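Side-chain contacts in glycogen synthase (Cyanobacterium sp. CLg1, PDB 6GNF), which binds ADP and a glycan between two Rossmann-like domains, in the GT-B architecture of its glycosyltransferase family: residues Gly159-Gly162 / Glu163-Phe167; Pro235-Asp239 / Glu240-Glu244; Ala370-Pro373 / Lys374-Gln377; Asn439-Tyr442 / Ala443-Tyr446. All blocks are in the same frame, centred on the assembly; numbering follows the deposited sequence.

Contact 1 (Gly159-Gly162 / Glu163-Phe167); sequences GVMG and ENTIF. With SO4 (sulfate ion), chain H.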
loop_
_atom_site.group_PDB
_atom_site.type_symbol
_atom_site.label_atom_id
_atom_site.label_comp_id
_atom_site.label_asym_id
_atom_site.label_seq_id
_atom_site.Cartn_x
_atom_site.Cartn_y
_atom_site.Cartn_z
ATOM N N GLY A 159 6.217 -24.859 18.790
ATOM C CA GLY A 159 5.727 -24.137 19.961
ATOM C C GLY A 159 5.442 -22.683 19.641
ATOM O O GLY A 159 5.647 -22.238 18.519
ATOM N N VAL A 160 4.970 -21.940 20.636
ATOM C CA VAL A 160 4.516 -20.561 20.433
ATOM C C VAL A 160 5.675 -19.563 20.373
ATOM O O VAL A 160 6.787 -19.867 20.789
ATOM C CB VAL A 160 3.526 -20.130 21.529
ATOM C CG1 VAL A 160 2.348 -21.089 21.585
ATOM C CG2 VAL A 160 4.212 -20.039 22.896
ATOM N N MET A 161 5.409 -18.370 19.843
ATOM C CA MET A 161 6.438 -17.343 19.698
ATOM C C MET A 161 6.912 -16.809 21.051
ATOM O O MET A 161 8.091 -16.553 21.225
ATOM C CB MET A 161 5.921 -16.191 18.831
ATOM C CG MET A 161 6.924 -15.068 18.643
ATOM S SD MET A 161 6.416 -13.819 17.450
ATOM C CE MET A 161 6.811 -14.678 15.934
ATOM N N GLY A 162 5.997 -16.654 22.001
ATOM C CA GLY A 162 6.360 -16.230 23.353
ATOM C C GLY A 162 6.312 -14.729 23.572
ATOM O O GLY A 162 5.897 -13.968 22.700
ATOM N N GLU A 163 6.783 -14.295 24.734
ATOM C CA GLU A 163 6.597 -12.916 25.178
ATOM C C GLU A 163 7.655 -11.936 24.693
ATOM O O GLU A 163 7.437 -10.738 24.783
ATOM C CB GLU A 163 6.487 -12.869 26.702
ATOM C CG GLU A 163 5.267 -13.622 27.211
ATOM C CD GLU A 163 5.045 -13.475 28.715
ATOM O OE1 GLU A 163 4.990 -12.341 29.236
ATOM O OE2 GLU A 163 4.954 -14.516 29.397
ATOM N N ASN A 164 8.788 -12.427 24.197
ATOM C CA ASN A 164 9.835 -11.536 23.693
ATOM C C ASN A 164 9.626 -11.243 22.230
ATOM O O ASN A 164 10.447 -11.617 21.382
ATOM C CB ASN A 164 11.215 -12.123 23.934
ATOM C CG ASN A 164 11.541 -12.201 25.411
ATOM O OD1 ASN A 164 11.298 -11.259 26.163
ATOM N ND2 ASN A 164 12.036 -13.341 25.840
ATOM N N THR A 165 8.536 -10.531 21.961
ATOM C CA THR A 165 8.021 -10.362 20.624
ATOM C C THR A 165 7.976 -8.893 20.240
ATOM O O THR A 165 7.684 -8.051 21.074
ATOM C CB THR A 165 6.611 -10.968 20.542
ATOM O OG1 THR A 165 6.729 -12.387 20.717
ATOM C CG2 THR A 165 5.946 -10.655 19.204
ATOM N N ILE A 166 8.296 -8.611 18.980
ATOM C CA ILE A 166 8.116 -7.296 18.389
ATOM C C ILE A 166 6.860 -7.347 17.526
ATOM O O ILE A 166 6.815 -8.073 16.534
ATOM C CB ILE A 166 9.322 -6.906 17.513
ATOM C CG1 ILE A 166 10.587 -6.804 18.368
ATOM C CG2 ILE A 166 9.080 -5.576 16.805
ATOM C CD1 ILE A 166 11.862 -6.704 17.566
ATOM N N PHE A 167 5.853 -6.560 17.892
ATOM C CA PHE A 167 4.648 -6.429 17.089
ATOM C C PHE A 167 4.833 -5.312 16.062
ATOM O O PHE A 167 5.050 -4.163 16.432
ATOM C CB PHE A 167 3.443 -6.097 17.974
ATOM C CG PHE A 167 3.004 -7.228 18.864
ATOM C CD1 PHE A 167 2.159 -8.219 18.385
ATOM C CD2 PHE A 167 3.425 -7.297 20.184
ATOM C CE1 PHE A 167 1.753 -9.259 19.200
ATOM C CE2 PHE A 167 3.024 -8.330 21.002
ATOM C CZ PHE A 167 2.182 -9.311 20.511
HETATM S S SO4 H . 12.961 -16.154 23.247
HETATM O O1 SO4 H . 11.772 -15.670 23.982
HETATM O O2 SO4 H . 14.005 -15.100 23.274
HETATM O O3 SO4 H . 12.608 -16.465 21.840
HETATM O O4 SO4 H . 13.442 -17.390 23.913
HETATM O O HOH W 1 9.408 -14.799 22.984
#
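T165 turns its hydroxyl back onto the peptide it follows by three residues, and OG1 donates to G162 O at 2.7 Å. With OG1 anti to its own carbonyl carbon (chi1 -66°), the hydroxyl faces G162. The C=O...OG1 angle is 142° and the hydroxyl comes in from above the carbonyl plane, 38° out of it. E163 and N164 lie between them; N164 centres an inverse gamma turn, closed by a weak bond from T165 N to E163 O.

M161 makes van der Waals contact, its chain crossing that of T165 at about a right angle. Its CG lies against the hydroxyl, 3.4 Å from T165 OG1, and its SD meets the methyl, T165 CG2, at 3.6 Å. The same methyl sits over the centre of the F167 ring, 4.1 Å above its plane.

A water bridges M161 O, to which it donates (2.8 Å), and N164 N, from which it accepts (2.7 Å); it also donates to O1 of a sulfate ion, probably from the crystallisation liquor. N164 ND2 grips that O1 at 3.0 Å.

E163 OE1 is held by F191 N. M161 and T165 both touch P147 of helix 146-149 and N23 of strand 23-27, while the backbone of T165 and I166 bonds to K195 and to N23 and C25, entering strand 166-170 between strands 23-27 and 195-200 of the mixed sheet.

Contact 2 (Pro235-Asp239 / Glu240-Glu244); sequences PPPLD and EKTTE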
loop_
_atom_site.group_PDB
_atom_site.type_symbol
_atom_site.label_atom_id
_atom_site.label_comp_id
_atom_site.label_asym_id
_atom_site.label_seq_id
_atom_site.Cartn_x
_atom_site.Cartn_y
_atom_site.Cartn_z
ATOM N N PRO A 235 -14.016 12.000 7.904
ATOM C CA PRO A 235 -14.453 11.128 6.816
ATOM C C PRO A 235 -15.972 11.174 6.674
ATOM O O PRO A 235 -16.650 11.753 7.536
ATOM C CB PRO A 235 -13.995 9.727 7.262
ATOM C CG PRO A 235 -13.002 9.952 8.349
ATOM C CD PRO A 235 -13.426 11.231 9.013
ATOM N N PRO A 236 -16.509 10.570 5.597
ATOM C CA PRO A 236 -17.967 10.509 5.438
ATOM C C PRO A 236 -18.626 9.836 6.644
ATOM O O PRO A 236 -18.010 8.968 7.276
ATOM C CB PRO A 236 -18.158 9.658 4.176
ATOM C CG PRO A 236 -16.856 9.705 3.456
ATOM C CD PRO A 236 -15.794 9.902 4.493
ATOM N N PRO A 237 -19.876 10.215 6.954
ATOM C CA PRO A 237 -20.507 9.696 8.174
ATOM C C PRO A 237 -20.733 8.179 8.119
ATOM O O PRO A 237 -20.910 7.616 7.037
ATOM C CB PRO A 237 -21.835 10.462 8.246
ATOM C CG PRO A 237 -22.126 10.879 6.842
ATOM C CD PRO A 237 -20.823 10.952 6.094
ATOM N N LEU A 238 -20.717 7.533 9.280
ATOM C CA LEU A 238 -20.898 6.082 9.371
ATOM C C LEU A 238 -22.363 5.666 9.105
ATOM O O LEU A 238 -23.093 5.314 10.038
ATOM C CB LEU A 238 -20.448 5.588 10.756
ATOM C CG LEU A 238 -19.010 5.900 11.188
ATOM C CD1 LEU A 238 -18.804 5.585 12.663
ATOM C CD2 LEU A 238 -18.014 5.137 10.327
ATOM N N ASP A 239 -22.787 5.720 7.839
ATOM C CA ASP A 239 -24.117 5.228 7.424
ATOM C C ASP A 239 -24.078 4.192 6.281
ATOM O O ASP A 239 -25.123 3.786 5.766
ATOM C CB ASP A 239 -25.051 6.402 7.064
ATOM C CG ASP A 239 -24.593 7.191 5.835
ATOM O OD1 ASP A 239 -23.870 6.652 4.972
ATOM O OD2 ASP A 239 -24.989 8.370 5.727
ATOM N N GLU A 240 -22.870 3.781 5.898
ATOM C CA GLU A 240 -22.640 2.749 4.875
ATOM C C GLU A 240 -23.217 3.071 3.484
ATOM O O GLU A 240 -23.566 2.163 2.732
ATOM C CB GLU A 240 -23.123 1.371 5.372
ATOM C CG GLU A 240 -22.107 0.253 5.156
ATOM C CD GLU A 240 -22.479 -1.043 5.857
ATOM O OE1 GLU A 240 -21.792 -1.415 6.836
ATOM O OE2 GLU A 240 -23.460 -1.690 5.428
ATOM N N LYS A 241 -23.300 4.354 3.140
ATOM C CA LYS A 241 -23.596 4.758 1.756
ATOM C C LYS A 241 -23.031 6.135 1.394
ATOM O O LYS A 241 -22.356 6.262 0.371
ATOM C CB LYS A 241 -25.101 4.679 1.442
ATOM C CG LYS A 241 -26.007 5.542 2.300
ATOM C CD LYS A 241 -27.459 5.378 1.877
ATOM C CE LYS A 241 -28.398 6.162 2.783
ATOM N NZ LYS A 241 -28.327 5.702 4.200
ATOM N N THR A 242 -23.282 7.143 2.231
ATOM C CA THR A 242 -22.840 8.517 1.963
ATOM C C THR A 242 -21.355 8.580 1.609
ATOM O O THR A 242 -20.505 8.079 2.347
ATOM C CB THR A 242 -23.107 9.449 3.161
ATOM O OG1 THR A 242 -24.507 9.453 3.459
ATOM C CG2 THR A 242 -22.659 10.879 2.854
ATOM N N THR A 243 -21.063 9.203 0.469
ATOM C CA THR A 243 -19.706 9.280 -0.062
ATOM C C THR A 243 -19.067 10.672 0.132
ATOM O O THR A 243 -17.850 10.810 -0.013
ATOM C CB THR A 243 -19.688 8.863 -1.555
ATOM O OG1 THR A 243 -18.378 8.398 -1.910
ATOM C CG2 THR A 243 -20.129 10.021 -2.486
ATOM N N GLU A 244 -19.883 11.676 0.478
ATOM C CA GLU A 244 -19.413 13.052 0.669
ATOM C C GLU A 244 -18.764 13.229 2.055
ATOM O O GLU A 244 -19.452 13.120 3.078
ATOM C CB GLU A 244 -20.581 14.041 0.510
ATOM C CG GLU A 244 -21.287 13.989 -0.842
ATOM C CD GLU A 244 -22.457 13.017 -0.872
ATOM O OE1 GLU A 244 -22.644 12.339 -1.903
ATOM O OE2 GLU A 244 -23.188 12.926 0.136
#
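The carboxylate of D239 gathers the start of the returning chain through three hydrogen bonds. OD1 accepts twice: from T242 N at 2.8 Å on its syn lone pair, and from K241 N at 3.0 Å on the anti side, 23° out of the carboxylate plane. OD2 takes the T242 hydroxyl, OG1, at 2.6 Å, also syn. Both oxygens are thus occupied, which fixes the rotation of the group. Its CG lies between backbone N and carbonyl carbon (chi1 65°), a crowded position that turns the carboxylate across the bend.

The bond from K241 N makes an Asx turn, and an inverse gamma turn centred on L238 precedes it. Together they reverse the loop between strands 233-234 and 246-248 in the starch synthase catalytic domain, so that its two arms run 149° apart. K241 NZ, 4.5 Å from D239 OD2, is too far for a salt bridge, but its charge may still favour the ionised carboxylate.

The apolar part is P237 CD on T242 CG2 at 3.7 Å, the side chains crossing at about a right angle. The P236 ring instead sets CB against T242 O at 3.4 Å and comes to about 4 Å from a bound beta-D-glucopyranose. E240 OE1 bonds to I130 N.

Contact 3 (Ala370-Pro373 / Lys374-Gln377); sequences AAMP and KLKQ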
loop_
_atom_site.group_PDB
_atom_site.type_symbol
_atom_site.label_atom_id
_atom_site.label_comp_id
_atom_site.label_asym_id
_atom_site.label_seq_id
_atom_site.Cartn_x
_atom_site.Cartn_y
_atom_site.Cartn_z
ATOM N N ALA A 370 -7.500 13.994 -18.545
ATOM C CA ALA A 370 -7.651 15.408 -18.891
ATOM C C ALA A 370 -6.550 15.897 -19.836
ATOM O O ALA A 370 -6.741 16.883 -20.550
ATOM C CB ALA A 370 -7.681 16.263 -17.635
ATOM N N ALA A 371 -5.412 15.206 -19.851
ATOM C CA ALA A 371 -4.264 15.615 -20.662
ATOM C C ALA A 371 -4.379 15.236 -22.137
ATOM O O ALA A 371 -3.566 15.687 -22.946
ATOM C CB ALA A 371 -2.983 15.026 -20.084
ATOM N N MET A 372 -5.377 14.424 -22.486
ATOM C CA MET A 372 -5.477 13.836 -23.832
ATOM C C MET A 372 -5.419 14.842 -24.982
ATOM O O MET A 372 -4.697 14.611 -25.951
ATOM C CB MET A 372 -6.737 12.970 -23.955
ATOM C CG MET A 372 -6.675 11.681 -23.149
ATOM S SD MET A 372 -5.545 10.469 -23.864
ATOM C CE MET A 372 -5.116 9.505 -22.415
ATOM N N PRO A 373 -6.151 15.970 -24.874
ATOM C CA PRO A 373 -6.087 16.956 -25.960
ATOM C C PRO A 373 -4.665 17.437 -26.256
ATOM O O PRO A 373 -4.316 17.628 -27.420
ATOM C CB PRO A 373 -6.954 18.110 -25.443
ATOM C CG PRO A 373 -7.875 17.481 -24.450
ATOM C CD PRO A 373 -7.077 16.393 -23.806
ATOM N N LYS A 374 -3.847 17.595 -25.217
ATOM C CA LYS A 374 -2.462 18.033 -25.389
ATOM C C LYS A 374 -1.508 16.897 -25.762
ATOM O O LYS A 374 -0.407 17.149 -26.240
ATOM C CB LYS A 374 -1.949 18.699 -24.113
ATOM C CG LYS A 374 -2.591 20.043 -23.794
ATOM C CD LYS A 374 -1.614 20.948 -23.055
ATOM C CE LYS A 374 -2.265 22.235 -22.576
ATOM N NZ LYS A 374 -2.962 22.028 -21.278
ATOM N N LEU A 375 -1.900 15.660 -25.486
ATOM C CA LEU A 375 -0.995 14.520 -25.668
ATOM C C LEU A 375 -0.738 14.150 -27.128
ATOM O O LEU A 375 0.342 13.653 -27.472
ATOM C CB LEU A 375 -1.511 13.293 -24.910
ATOM C CG LEU A 375 -1.377 13.332 -23.387
ATOM C CD1 LEU A 375 -1.987 12.078 -22.780
ATOM C CD2 LEU A 375 0.075 13.487 -22.956
ATOM N N LYS A 376 -1.717 14.384 -27.995
ATOM C CA LYS A 376 -1.573 14.003 -29.399
ATOM C C LYS A 376 -0.328 14.631 -30.030
ATOM O O LYS A 376 0.307 14.032 -30.896
ATOM C CB LYS A 376 -2.817 14.373 -30.209
ATOM C CG LYS A 376 -2.905 13.597 -31.509
ATOM C CD LYS A 376 -4.229 13.782 -32.228
ATOM C CE LYS A 376 -4.367 12.768 -33.356
ATOM N NZ LYS A 376 -5.347 13.188 -34.396
ATOM N N GLN A 377 0.017 15.833 -29.573
ATOM C CA GLN A 377 1.206 16.550 -30.038
ATOM C C GLN A 377 2.516 15.790 -29.793
ATOM O O GLN A 377 3.487 15.977 -30.523
ATOM C CB GLN A 377 1.278 17.927 -29.356
ATOM C CG GLN A 377 0.141 18.887 -29.704
ATOM C CD GLN A 377 0.077 19.270 -31.183
ATOM O OE1 GLN A 377 0.906 18.848 -31.991
ATOM N NE2 GLN A 377 -0.901 20.096 -31.536
#
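A371 O sits at the mouth of a single tight turn and receives two weak hydrogen bonds, one from K374 N at 3.0 Å and one from L375 N, also at 3.0 Å. The L375 N-H is shared, for it donates as well to M372 O, with an N-H...O angle of 136°. That donor stands well above the M372 carbonyl plane, and the C=O...N angle is only 111°. Bonds to the third and fourth residue back therefore mix in this turn, and the chain tightens further into the 3-10 segment 376-377. P373, which has no N-H to give, lies within the turn.

This short helix, 372-375, follows helix 365-370 in the connection between the neighbouring parallel strands 352-356 and 381-385, a beta-alpha-beta crossover of the six-stranded Rossmann-like sheet.

L375 carries most of the side-chain contact. Its CG comes to 3.2 Å from A371 O and to 4.0 Å from A371 CB. The M372 chain is bent at chi2 (-72°), which swings its thioether round to L375: SD and CE each lie 4.1 Å from L375 CD1, and the two chains cross obliquely.

Beyond the turn, A371 touches V492 and M495 of helix 485-503, L375 touches M499 there and F405 of a loop, and M372 lies on Y403. The K374 chain runs off to D493, where NZ makes a salt bridge with OD1.

Contact 4 (Asn439-Tyr442 / Ala443-Tyr446); sequences NQLY and AMMY. With ADP (adenosine-5'-diphosphate), chain F.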
loop_
_atom_site.group_PDB
_atom_site.type_symbol
_atom_site.label_atom_id
_atom_site.label_comp_id
_atom_site.label_asym_id
_atom_site.label_seq_id
_atom_site.Cartn_x
_atom_site.Cartn_y
_atom_site.Cartn_z
ATOM N N ASN A 439 4.815 0.114 -8.518
ATOM C CA ASN A 439 4.899 0.040 -9.969
ATOM C C ASN A 439 6.266 0.332 -10.528
ATOM O O ASN A 439 6.720 -0.380 -11.414
ATOM C CB ASN A 439 3.935 1.021 -10.616
ATOM C CG ASN A 439 2.526 0.500 -10.677
ATOM O OD1 ASN A 439 2.170 -0.487 -10.020
ATOM N ND2 ASN A 439 1.700 1.181 -11.451
ATOM N N GLN A 440 6.903 1.380 -10.017
ATOM C CA GLN A 440 8.177 1.831 -10.568
ATOM C C GLN A 440 9.289 0.809 -10.324
ATOM O O GLN A 440 10.202 0.690 -11.139
ATOM C CB GLN A 440 8.558 3.220 -10.033
ATOM C CG GLN A 440 9.125 3.261 -8.618
ATOM C CD GLN A 440 8.066 3.294 -7.528
ATOM O OE1 GLN A 440 6.884 2.998 -7.759
ATOM N NE2 GLN A 440 8.477 3.701 -6.343
ATOM N N LEU A 441 9.179 0.049 -9.238
ATOM C CA LEU A 441 10.157 -0.990 -8.926
ATOM C C LEU A 441 10.010 -2.143 -9.905
ATOM O O LEU A 441 10.989 -2.592 -10.512
ATOM C CB LEU A 441 9.977 -1.496 -7.498
ATOM C CG LEU A 441 9.980 -0.460 -6.370
ATOM C CD1 LEU A 441 9.902 -1.158 -5.021
ATOM C CD2 LEU A 441 11.205 0.434 -6.435
ATOM N N TYR A 442 8.775 -2.596 -10.095
ATOM C CA TYR A 442 8.492 -3.617 -11.091
ATOM C C TYR A 442 8.988 -3.166 -12.455
ATOM O O TYR A 442 9.684 -3.907 -13.155
ATOM C CB TYR A 442 6.992 -3.902 -11.171
ATOM C CG TYR A 442 6.383 -4.581 -9.965
ATOM C CD1 TYR A 442 7.131 -5.407 -9.140
ATOM C CD2 TYR A 442 5.033 -4.423 -9.675
ATOM C CE1 TYR A 442 6.562 -6.038 -8.049
ATOM C CE2 TYR A 442 4.456 -5.055 -8.590
ATOM C CZ TYR A 442 5.228 -5.861 -7.780
ATOM O OH TYR A 442 4.651 -6.475 -6.693
ATOM N N ALA A 443 8.617 -1.951 -12.839
ATOM C CA ALA A 443 8.961 -1.421 -14.148
ATOM C C ALA A 443 10.463 -1.496 -14.403
ATOM O O ALA A 443 10.896 -1.929 -15.466
ATOM C CB ALA A 443 8.476 0.013 -14.279
ATOM N N MET A 444 11.257 -1.061 -13.434
ATOM C CA MET A 444 12.703 -1.058 -13.589
ATOM C C MET A 444 13.272 -2.459 -13.794
ATOM O O MET A 444 14.193 -2.639 -14.578
ATOM C CB MET A 444 13.381 -0.344 -12.416
ATOM C CG MET A 444 13.178 1.165 -12.459
ATOM S SD MET A 444 14.081 2.103 -11.215
ATOM C CE MET A 444 13.145 1.719 -9.742
ATOM N N MET A 445 12.734 -3.459 -13.109
ATOM C CA MET A 445 13.191 -4.838 -13.317
ATOM C C MET A 445 12.930 -5.333 -14.739
ATOM O O MET A 445 13.627 -6.220 -15.214
ATOM C CB MET A 445 12.527 -5.793 -12.330
ATOM C CG MET A 445 12.989 -5.640 -10.905
ATOM S SD MET A 445 12.085 -6.735 -9.773
ATOM C CE MET A 445 12.696 -8.341 -10.293
ATOM N N TYR A 446 11.928 -4.751 -15.400
ATOM C CA TYR A 446 11.600 -5.085 -16.786
ATOM C C TYR A 446 12.297 -4.167 -17.808
ATOM O O TYR A 446 12.074 -4.300 -19.004
ATOM C CB TYR A 446 10.076 -5.040 -16.994
ATOM C CG TYR A 446 9.336 -6.239 -16.419
ATOM C CD1 TYR A 446 9.234 -6.421 -15.053
ATOM C CD2 TYR A 446 8.738 -7.179 -17.249
ATOM C CE1 TYR A 446 8.564 -7.506 -14.515
ATOM C CE2 TYR A 446 8.063 -8.272 -16.723
ATOM C CZ TYR A 446 7.976 -8.429 -15.353
ATOM O OH TYR A 446 7.312 -9.514 -14.797
HETATM P PB ADP F . -1.068 1.616 -3.806
HETATM O O1B ADP F . -0.973 3.042 -3.328
HETATM O O2B ADP F . -0.550 0.615 -2.810
HETATM O O3B ADP F . -2.393 1.279 -4.436
HETATM P PA ADP F . 1.363 0.735 -5.081
HETATM O O1A ADP F . 2.131 0.814 -3.768
HETATM O O2A ADP F . 2.034 1.094 -6.400
HETATM O O3A ADP F . -0.005 1.602 -5.021
HETATM O "O5'" ADP F . 0.764 -0.759 -5.234
HETATM C "C5'" ADP F . -0.363 -1.034 -6.073
HETATM C "C4'" ADP F . -0.185 -2.434 -6.648
HETATM O "O4'" ADP F . -1.382 -2.924 -7.256
HETATM C "C3'" ADP F . 0.876 -2.433 -7.729
HETATM O "O3'" ADP F . 1.694 -3.591 -7.537
HETATM C "C2'" ADP F . 0.102 -2.474 -9.027
HETATM O "O2'" ADP F . 0.842 -3.233 -9.979
HETATM C "C1'" ADP F . -1.212 -3.141 -8.658
HETATM N N9 ADP F . -2.433 -2.629 -9.338
HETATM C C8 ADP F . -3.060 -1.457 -9.102
HETATM N N7 ADP F . -4.170 -1.325 -9.879
HETATM C C5 ADP F . -4.272 -2.441 -10.622
HETATM C C6 ADP F . -5.196 -2.969 -11.647
HETATM N N6 ADP F . -6.268 -2.261 -12.051
HETATM N N1 ADP F . -4.935 -4.184 -12.176
HETATM C C2 ADP F . -3.873 -4.916 -11.802
HETATM N N3 ADP F . -2.996 -4.495 -10.872
HETATM C C4 ADP F . -3.134 -3.298 -10.255
#
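M444 folds its chain around the carbonyl of Q440, four residues back. CB lies 3.6 Å from Q440 O, and CG, anti to the carbonyl carbon of M444 (chi1 -72°), approaches the same oxygen to 3.3 Å. SD lies somewhat farther from it. The bend at chi3 (-74°) then brings the terminal methyl back, so that CE lies 3.4 Å from Q440 O and also packs on L441 CD2 at 4.0 Å. Apart from these touches, Q440 O accepts the backbone N-H of M444.

The ladder of helical bonds also includes A443 N to N439 O (2.8 Å, N-H...O angle 163°). Helix 439-445 is the crossover of the beta-alpha-beta unit between strands 426-429 and 449-452, and its first turn borders the ADP pocket. There N439 OD1 accepts a weak bond from O2' of the ADP ribose at 3.1 Å, while its ND2 is anchored on I356 O, which steadies the amide. Y442 CE2 meets ADP O3' at 3.3 Å, with that oxygen at the ring edge and near its plane; W310 stacks on the Y442 ring.

One turn on, Y446 presents its own ring edge to the backbone of Y442, CD1 lying 3.2 Å from Y442 O. The Y446 hydroxyl is held by D315 OD2, and Q440 NE2 bonds to C436 O and T461 OG1.

Overall arrangement
All four contacts are local and follow one another along the chain. Contacts 1 and 2 lie in the starch synthase catalytic domain, with centres 39 Å apart; contacts 3 and 4 belong to the glycosyl transferases group 1 range, 25 Å between centres. Contact 4 alone includes residues of the ADP pocket. Contacts 2 and 4, on opposite sides of the chain's centre and 36 Å between centres, both come near bound sugars: the Q440 side chain is about 7 Å from the dideoxy-amino sugar unit carrying a cyclohexene ring (AC1), and the P236 side chain about 4 Å from a beta-D-glucopyranose. Contacts 1 and 3 are the farthest-separated pair, 56 Å between centres.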